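Local coordinates for beta-fructofuranosidase (PDB 3WPU), which is an enzyme of the levansucrase/invertase family, whose main domain is expected to be a five-bladed beta-propeller, at residues 66-69 / 73-76; 95-100 / 175-180. All blocks are in the same frame, centred on the assembly; numbering follows the deposited sequence.

Interaction 1 (66-69 / 73-76); sequences DMSN and WVWD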
ATOM      1  N   ASP A  66      18.166  11.247   0.143  1.00 13.30           N
ATOM      2  CA  ASP A  66      18.054   9.786   0.049  1.00 13.04           C
ATOM      3  C   ASP A  66      18.108   9.158   1.439  1.00 12.73           C
ATOM      4  O   ASP A  66      19.046   9.380   2.215  1.00 13.06           O
ATOM      5  CB  ASP A  66      19.099   9.214  -0.886  1.00 13.69           C
ATOM      6  CG  ASP A  66      18.935   7.728  -1.076  1.00 13.75           C
ATOM      7  OD1 ASP A  66      18.374   7.323  -2.110  1.00 14.44           O
ATOM      8  OD2 ASP A  66      19.369   6.985  -0.170  1.00 14.22           O
ATOM      9  N   MET A  67      17.077   8.383   1.775  1.00 11.77           N
ATOM     10  CA  MET A  67      16.904   7.886   3.122  1.00 11.67           C
ATOM     11  C   MET A  67      17.940   6.846   3.565  1.00 11.89           C
ATOM     12  O   MET A  67      18.138   6.639   4.767  1.00 11.89           O
ATOM     13  CB  MET A  67      15.517   7.268   3.218  1.00 11.13           C
ATOM     14  CG  MET A  67      15.349   5.954   2.427  1.00 11.69           C
ATOM     15  SD  MET A  67      13.620   5.424   2.340  1.00 12.75           S
ATOM     16  CE  MET A  67      13.232   4.835   3.984  1.00 12.56           C
ATOM     17  N   SER A  68      18.576   6.181   2.595  1.00 12.31           N
ATOM     18  CA  SER A  68      19.560   5.132   2.888  1.00 12.80           C
ATOM     19  C   SER A  68      20.986   5.585   2.579  1.00 14.11           C
ATOM     20  O   SER A  68      21.898   4.758   2.580  1.00 14.86           O
ATOM     21  CB  SER A  68      19.235   3.832   2.135  1.00 12.39           C
ATOM     22  OG  SER A  68      19.560   3.868   0.728  1.00 11.08           O
ATOM     23  N   ASN A  69      21.173   6.880   2.342  1.00 15.58           N
ATOM     24  CA  ASN A  69      22.472   7.399   1.887  1.00 17.50           C
ATOM     25  C   ASN A  69      22.955   6.639   0.647  1.00 18.19           C
ATOM     26  O   ASN A  69      24.157   6.372   0.473  1.00 17.24           O
ATOM     27  CB  ASN A  69      23.499   7.293   3.019  1.00 20.13           C
ATOM     28  CG  ASN A  69      23.222   8.244   4.165  1.00 23.63           C
ATOM     29  OD1 ASN A  69      22.509   9.238   4.029  1.00 28.08           O
ATOM     30  ND2 ASN A  69      23.825   7.956   5.310  1.00 28.60           N
ATOM     31  N   TRP A  73      18.337   0.805  -3.274  1.00 10.87           N
ATOM     32  CA  TRP A  73      17.110   1.372  -3.825  1.00 10.48           C
ATOM     33  C   TRP A  73      16.004   0.922  -2.898  1.00 10.85           C
ATOM     34  O   TRP A  73      15.971  -0.235  -2.529  1.00 11.24           O
ATOM     35  CB  TRP A  73      16.783   0.842  -5.211  1.00 10.94           C
ATOM     36  CG  TRP A  73      17.749   1.161  -6.333  1.00 11.13           C
ATOM     37  CD1 TRP A  73      18.475   0.264  -7.037  1.00 11.17           C
ATOM     38  CD2 TRP A  73      18.006   2.441  -6.918  1.00 11.51           C
ATOM     39  NE1 TRP A  73      19.209   0.917  -8.030  1.00 11.31           N
ATOM     40  CE2 TRP A  73      18.919   2.247  -7.971  1.00 11.58           C
ATOM     41  CE3 TRP A  73      17.534   3.736  -6.673  1.00 12.11           C
ATOM     42  CZ2 TRP A  73      19.383   3.307  -8.756  1.00 12.34           C
ATOM     43  CZ3 TRP A  73      18.021   4.779  -7.428  1.00 12.73           C
ATOM     44  CH2 TRP A  73      18.915   4.556  -8.468  1.00 12.50           C
ATOM     45  N   VAL A  74      15.117   1.839  -2.556  1.00 10.02           N
ATOM     46  CA  VAL A  74      14.003   1.539  -1.648  1.00  9.67           C
ATOM     47  C   VAL A  74      12.713   1.865  -2.357  1.00  9.82           C
ATOM     48  O   VAL A  74      12.607   2.922  -2.965  1.00 10.84           O
ATOM     49  CB  VAL A  74      14.089   2.441  -0.393  1.00  9.65           C
ATOM     50  CG1 VAL A  74      12.923   2.148   0.538  1.00  9.86           C
ATOM     51  CG2 VAL A  74      15.412   2.258   0.332  1.00 10.48           C
ATOM     52  N   TRP A  75      11.679   1.025  -2.225  1.00  9.49           N
ATOM     53  CA  TRP A  75      10.362   1.433  -2.728  1.00  9.44           C
ATOM     54  C   TRP A  75       9.275   1.050  -1.746  1.00  9.73           C
ATOM     55  O   TRP A  75       9.271   1.634  -0.639  1.00 10.14           O
ATOM     56  CB  TRP A  75      10.096   1.072  -4.203  1.00  9.60           C
ATOM     57  CG  TRP A  75      10.096  -0.404  -4.709  1.00  9.47           C
ATOM     58  CD1 TRP A  75       9.036  -1.030  -5.318  1.00  9.74           C
ATOM     59  CD2 TRP A  75      11.178  -1.366  -4.740  1.00  9.68           C
ATOM     60  NE1 TRP A  75       9.369  -2.281  -5.704  1.00  9.79           N
ATOM     61  CE2 TRP A  75      10.672  -2.532  -5.356  1.00  9.70           C
ATOM     62  CE3 TRP A  75      12.526  -1.354  -4.322  1.00  9.48           C
ATOM     63  CZ2 TRP A  75      11.442  -3.680  -5.536  1.00  9.58           C
ATOM     64  CZ3 TRP A  75      13.292  -2.496  -4.503  1.00  9.60           C
ATOM     65  CH2 TRP A  75      12.755  -3.644  -5.118  1.00  9.87           C
ATOM     66  N   ASP A  76       8.373   0.145  -2.089  1.00  9.89           N
ATOM     67  CA  ASP A  76       7.211  -0.093  -1.210  1.00  9.86           C
ATOM     68  C   ASP A  76       7.652  -0.275   0.247  1.00  9.78           C
ATOM     69  O   ASP A  76       8.515  -1.094   0.534  1.00  9.45           O
ATOM     70  CB  ASP A  76       6.433  -1.343  -1.562  1.00 10.14           C
ATOM     71  CG  ASP A  76       5.999  -1.430  -3.002  1.00 11.25           C
ATOM     72  OD1 ASP A  76       6.343  -0.592  -3.844  1.00 10.96           O
ATOM     73  OD2 ASP A  76       5.297  -2.411  -3.285  1.00 12.65           O
TER
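Met-67 brings its sulfur against the branched end of Val-74, with SD 3.8 Å from Val-74 CG1. The same sulfur lies 4.1 Å from Val-74 CB and 4.2 Å from Val-74 CG2, so it rests on the isopropyl group as a whole and not on one methyl. The two side chains meet at about a right angle. Met-67 CG is wedged between its own backbone N and carbonyl carbon (chi1 70°), and the chain then runs extended to SD and bends about CG-SD, leaving the sulfur and not CE nearest the valine. Val-74 comes from the strand with CB pointed at the turn. Beside the methionine, Ser-68 makes only a loose approach, OG to Val-74 CG2 4.5 Å, while its OG is hydrogen-bonded to the backbone N of Val-72. Residues 66-69 form a type I turn, closed by Asn-69 N to Asp-66 O at 3.3 Å. Within it Asp-66 OD2 accepts from Ser-68 N at 3.0 Å, the N-H meeting the oxygen 41° out of the carboxylate plane. OD2 also accepts from the backbone N of Glu-70, and OD1 forms a salt bridge with Arg-103, so both carboxylate oxygens are engaged and the side chain is held in place. Phe-119, on strand 115-122, touches Met-67, Ser-68 and Val-74 alike and helps to bury them. No hydrogen bond joins the two segments; what they share is apolar contact. Residues 66-69 combine an Asx turn with a type I beta turn, packed through Met-67 on the start of strand 72-81, probably in a propeller blade.

Interaction 2 (95-100 / 175-180); sequences IIFSLV and IKLFFT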
ATOM      1  N   ILE A  95      10.134   1.332  13.545  1.00 11.56           N
ATOM      2  CA  ILE A  95      10.641   0.272  12.690  1.00 11.88           C
ATOM      3  C   ILE A  95       9.750   0.198  11.448  1.00 12.11           C
ATOM      4  O   ILE A  95       8.522   0.141  11.549  1.00 11.82           O
ATOM      5  CB  ILE A  95      10.611  -1.106  13.400  1.00 12.19           C
ATOM      6  CG1 ILE A  95      11.575  -1.132  14.585  1.00 12.25           C
ATOM      7  CG2 ILE A  95      10.929  -2.229  12.407  1.00 12.16           C
ATOM      8  CD1 ILE A  95      11.307  -2.256  15.553  1.00 12.68           C
ATOM      9  N   ILE A  96      10.383   0.220  10.279  1.00 10.83           N
ATOM     10  CA  ILE A  96       9.674   0.031   9.006  1.00 11.12           C
ATOM     11  C   ILE A  96      10.320  -1.080   8.198  1.00 10.73           C
ATOM     12  O   ILE A  96      11.515  -1.400   8.375  1.00 10.62           O
ATOM     13  CB  ILE A  96       9.598   1.315   8.179  1.00 11.07           C
ATOM     14  CG1 ILE A  96      11.009   1.795   7.832  1.00 11.01           C
ATOM     15  CG2 ILE A  96       8.766   2.363   8.923  1.00 11.18           C
ATOM     16  CD1 ILE A  96      11.066   3.007   6.917  1.00 11.33           C
ATOM     17  N   PHE A  97       9.505  -1.660   7.328  1.00 10.54           N
ATOM     18  CA  PHE A  97       9.937  -2.663   6.353  1.00 10.86           C
ATOM     19  C   PHE A  97       9.817  -2.079   4.975  1.00 10.30           C
ATOM     20  O   PHE A  97       8.851  -1.357   4.690  1.00  9.65           O
ATOM     21  CB  PHE A  97       9.053  -3.907   6.450  1.00 11.36           C
ATOM     22  CG  PHE A  97       9.267  -4.699   7.703  1.00 12.45           C
ATOM     23  CD1 PHE A  97      10.286  -5.632   7.782  1.00 12.83           C
ATOM     24  CD2 PHE A  97       8.441  -4.522   8.790  1.00 13.92           C
ATOM     25  CE1 PHE A  97      10.486  -6.381   8.926  1.00 14.10           C
ATOM     26  CE2 PHE A  97       8.631  -5.273   9.939  1.00 13.85           C
ATOM     27  CZ  PHE A  97       9.648  -6.196  10.008  1.00 13.82           C
ATOM     28  N   SER A  98      10.797  -2.375   4.114  1.00 10.11           N
ATOM     29  CA  SER A  98      10.814  -1.871   2.757  1.00 10.07           C
ATOM     30  C   SER A  98      11.284  -2.917   1.757  1.00  9.80           C
ATOM     31  O   SER A  98      12.140  -3.754   2.075  1.00  9.18           O
ATOM     32  CB  SER A  98      11.786  -0.695   2.613  1.00 10.39           C
ATOM     33  OG  SER A  98      11.514   0.394   3.482  1.00 10.48           O
ATOM     34  N   LEU A  99      10.772  -2.830   0.523  1.00  9.77           N
ATOM     35  CA  LEU A  99      11.371  -3.535  -0.593  1.00  9.54           C
ATOM     36  C   LEU A  99      12.655  -2.787  -0.932  1.00  9.28           C
ATOM     37  O   LEU A  99      12.638  -1.557  -1.049  1.00  9.43           O
ATOM     38  CB  LEU A  99      10.460  -3.561  -1.828  1.00  9.49           C
ATOM     39  CG  LEU A  99       9.115  -4.272  -1.650  1.00  9.65           C
ATOM     40  CD1 LEU A  99       8.460  -4.499  -2.991  1.00  9.82           C
ATOM     41  CD2 LEU A  99       9.316  -5.565  -0.883  1.00 10.42           C
ATOM     42  N   VAL A 100      13.746  -3.528  -0.987  1.00  9.39           N
ATOM     43  CA  VAL A 100      15.056  -2.948  -1.332  1.00  9.77           C
ATOM     44  C   VAL A 100      15.726  -3.773  -2.422  1.00 10.25           C
ATOM     45  O   VAL A 100      15.480  -4.970  -2.563  1.00 10.61           O
ATOM     46  CB  VAL A 100      15.974  -2.810  -0.091  1.00  9.82           C
ATOM     47  CG1 VAL A 100      15.335  -1.924   0.990  1.00  9.61           C
ATOM     48  CG2 VAL A 100      16.342  -4.156   0.504  1.00  9.61           C
ATOM     49  N   ILE A 175       6.929 -10.191  15.561  1.00 13.88           N
ATOM     50  CA  ILE A 175       6.425  -9.630  14.332  1.00 12.78           C
ATOM     51  C   ILE A 175       5.966 -10.750  13.404  1.00 12.50           C
ATOM     52  O   ILE A 175       6.743 -11.675  13.096  1.00 12.66           O
ATOM     53  CB  ILE A 175       7.524  -8.813  13.632  1.00 12.61           C
ATOM     54  CG1 ILE A 175       7.956  -7.613  14.511  1.00 13.18           C
ATOM     55  CG2 ILE A 175       7.039  -8.343  12.268  1.00 13.10           C
ATOM     56  CD1 ILE A 175       9.150  -6.861  13.956  1.00 14.13           C
ATOM     57  N   LYS A 176       4.717 -10.662  12.945  1.00 11.61           N
ATOM     58  CA  LYS A 176       4.237 -11.512  11.865  1.00 11.46           C
ATOM     59  C   LYS A 176       4.346 -10.718  10.568  1.00 10.58           C
ATOM     60  O   LYS A 176       3.579  -9.762  10.333  1.00 10.23           O
ATOM     61  CB  LYS A 176       2.806 -11.955  12.095  1.00 12.69           C
ATOM     62  CG  LYS A 176       2.602 -12.892  13.255  1.00 14.46           C
ATOM     63  CD  LYS A 176       1.133 -13.267  13.322  1.00 16.82           C
ATOM     64  CE  LYS A 176       0.805 -14.321  14.364  1.00 19.40           C
ATOM     65  NZ  LYS A 176       0.722 -13.659  15.677  1.00 20.46           N
ATOM     66  N   LEU A 177       5.332 -11.076   9.761  1.00 10.15           N
ATOM     67  CA  LEU A 177       5.566 -10.437   8.491  1.00 10.07           C
ATOM     68  C   LEU A 177       4.784 -11.161   7.373  1.00  9.25           C
ATOM     69  O   LEU A 177       5.066 -12.302   7.018  1.00  9.60           O
ATOM     70  CB  LEU A 177       7.057 -10.400   8.212  1.00 10.14           C
ATOM     71  CG  LEU A 177       7.518  -9.783   6.888  1.00 10.96           C
ATOM     72  CD1 LEU A 177       7.012  -8.358   6.743  1.00 11.22           C
ATOM     73  CD2 LEU A 177       9.029  -9.845   6.792  1.00 11.84           C
ATOM     74  N   PHE A 178       3.732 -10.516   6.897  1.00  9.87           N
ATOM     75  CA  PHE A 178       2.961 -11.009   5.751  1.00  9.60           C
ATOM     76  C   PHE A 178       3.585 -10.423   4.500  1.00  9.09           C
ATOM     77  O   PHE A 178       3.741  -9.232   4.411  1.00  9.31           O
ATOM     78  CB  PHE A 178       1.506 -10.609   5.867  1.00 10.44           C
ATOM     79  CG  PHE A 178       0.806 -11.262   7.028  1.00 10.30           C
ATOM     80  CD1 PHE A 178       0.239 -12.516   6.908  1.00 10.81           C
ATOM     81  CD2 PHE A 178       0.812 -10.643   8.269  1.00 10.65           C
ATOM     82  CE1 PHE A 178      -0.384 -13.135   7.989  1.00 10.76           C
ATOM     83  CE2 PHE A 178       0.194 -11.255   9.356  1.00 10.70           C
ATOM     84  CZ  PHE A 178      -0.390 -12.505   9.208  1.00 10.95           C
ATOM     85  N   PHE A 179       3.917 -11.254   3.538  1.00  8.91           N
ATOM     86  CA  PHE A 179       4.559 -10.759   2.330  1.00  8.82           C
ATOM     87  C   PHE A 179       4.222 -11.603   1.116  1.00  9.25           C
ATOM     88  O   PHE A 179       3.501 -12.577   1.197  1.00  9.45           O
ATOM     89  CB  PHE A 179       6.071 -10.630   2.553  1.00  9.13           C
ATOM     90  CG  PHE A 179       6.799 -11.953   2.663  1.00  9.98           C
ATOM     91  CD1 PHE A 179       7.597 -12.419   1.620  1.00 10.48           C
ATOM     92  CD2 PHE A 179       6.673 -12.740   3.813  1.00 10.11           C
ATOM     93  CE1 PHE A 179       8.269 -13.639   1.722  1.00 10.36           C
ATOM     94  CE2 PHE A 179       7.336 -13.955   3.913  1.00 10.42           C
ATOM     95  CZ  PHE A 179       8.126 -14.395   2.866  1.00 10.52           C
ATOM     96  N   THR A 180       4.713 -11.172  -0.033  1.00  8.78           N
ATOM     97  CA  THR A 180       4.508 -11.883  -1.269  1.00  9.67           C
ATOM     98  C   THR A 180       5.808 -12.566  -1.632  1.00  9.96           C
ATOM     99  O   THR A 180       6.824 -11.908  -1.889  1.00 10.15           O
ATOM    100  CB  THR A 180       4.039 -10.967  -2.406  1.00  9.84           C
ATOM    101  OG1 THR A 180       2.989 -10.085  -1.961  1.00  9.61           O
ATOM    102  CG2 THR A 180       3.565 -11.787  -3.619  1.00 10.15           C
TER
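Strand segments 95-100 and 175-180 run in roughly the same direction, nearest at Phe-97 and Leu-177 with CA atoms 9.2 Å apart, and no hydrogen bond links them. Phe-97 spans the distance between them. With CG anti to the carbonyl carbon (chi1 -70°), its ring reaches across towards Ile-175, whose side chain comes from the opposite direction. Ile-175 CD1 sits at the ring edge, close to the ring plane and 4.0 Å from Phe-97 CZ; the other branch, CG2, 4.1 Å from the same CZ, stands out of the plane on the side that Leu-177 CD1 covers. Strands 72-81 and 159-169 pair in parallel, and 93-102 and 174-184 are their respective antiparallel neighbours, which is consistent with two adjoining blades of a beta-propeller; the contact therefore probably belongs to the apolar layer between two blades. Leu-177 approaches differently, placing CD1 over one face of the phenyl, while its CD2 lies 4.3 Å from Phe-97 CE1. Trp-78 of strand 72-81 also touches Leu-177, and its ring meets that of Phe-97 with the planes about 20° apart. Val-142 and Ala-167 add further contacts to Phe-97.

Interactions 1 and 2 have centres about 14 Å apart and meet in one sheet, where strands 72-81 and 93-102 are antiparallel neighbours. Leu-99 makes the join: its N is 2.8 Å from Asp-76 O and its O is 3.0 Å from Trp-75 N, both probable hydrogen bonds. Val-74 and Ser-98 also touch, linking the strand beneath the turn of interaction 1 to the strand that carries Phe-97 of interaction 2. Just beyond Val-74, Trp-75 NE1 and Asp-76 OD2 hydrogen-bond a glycerol, probably from the crystallisation liquor. Neither packing contact involves that ligand, but segment 73-76 of interaction 1 supplies two of the hydrogen bonds to it.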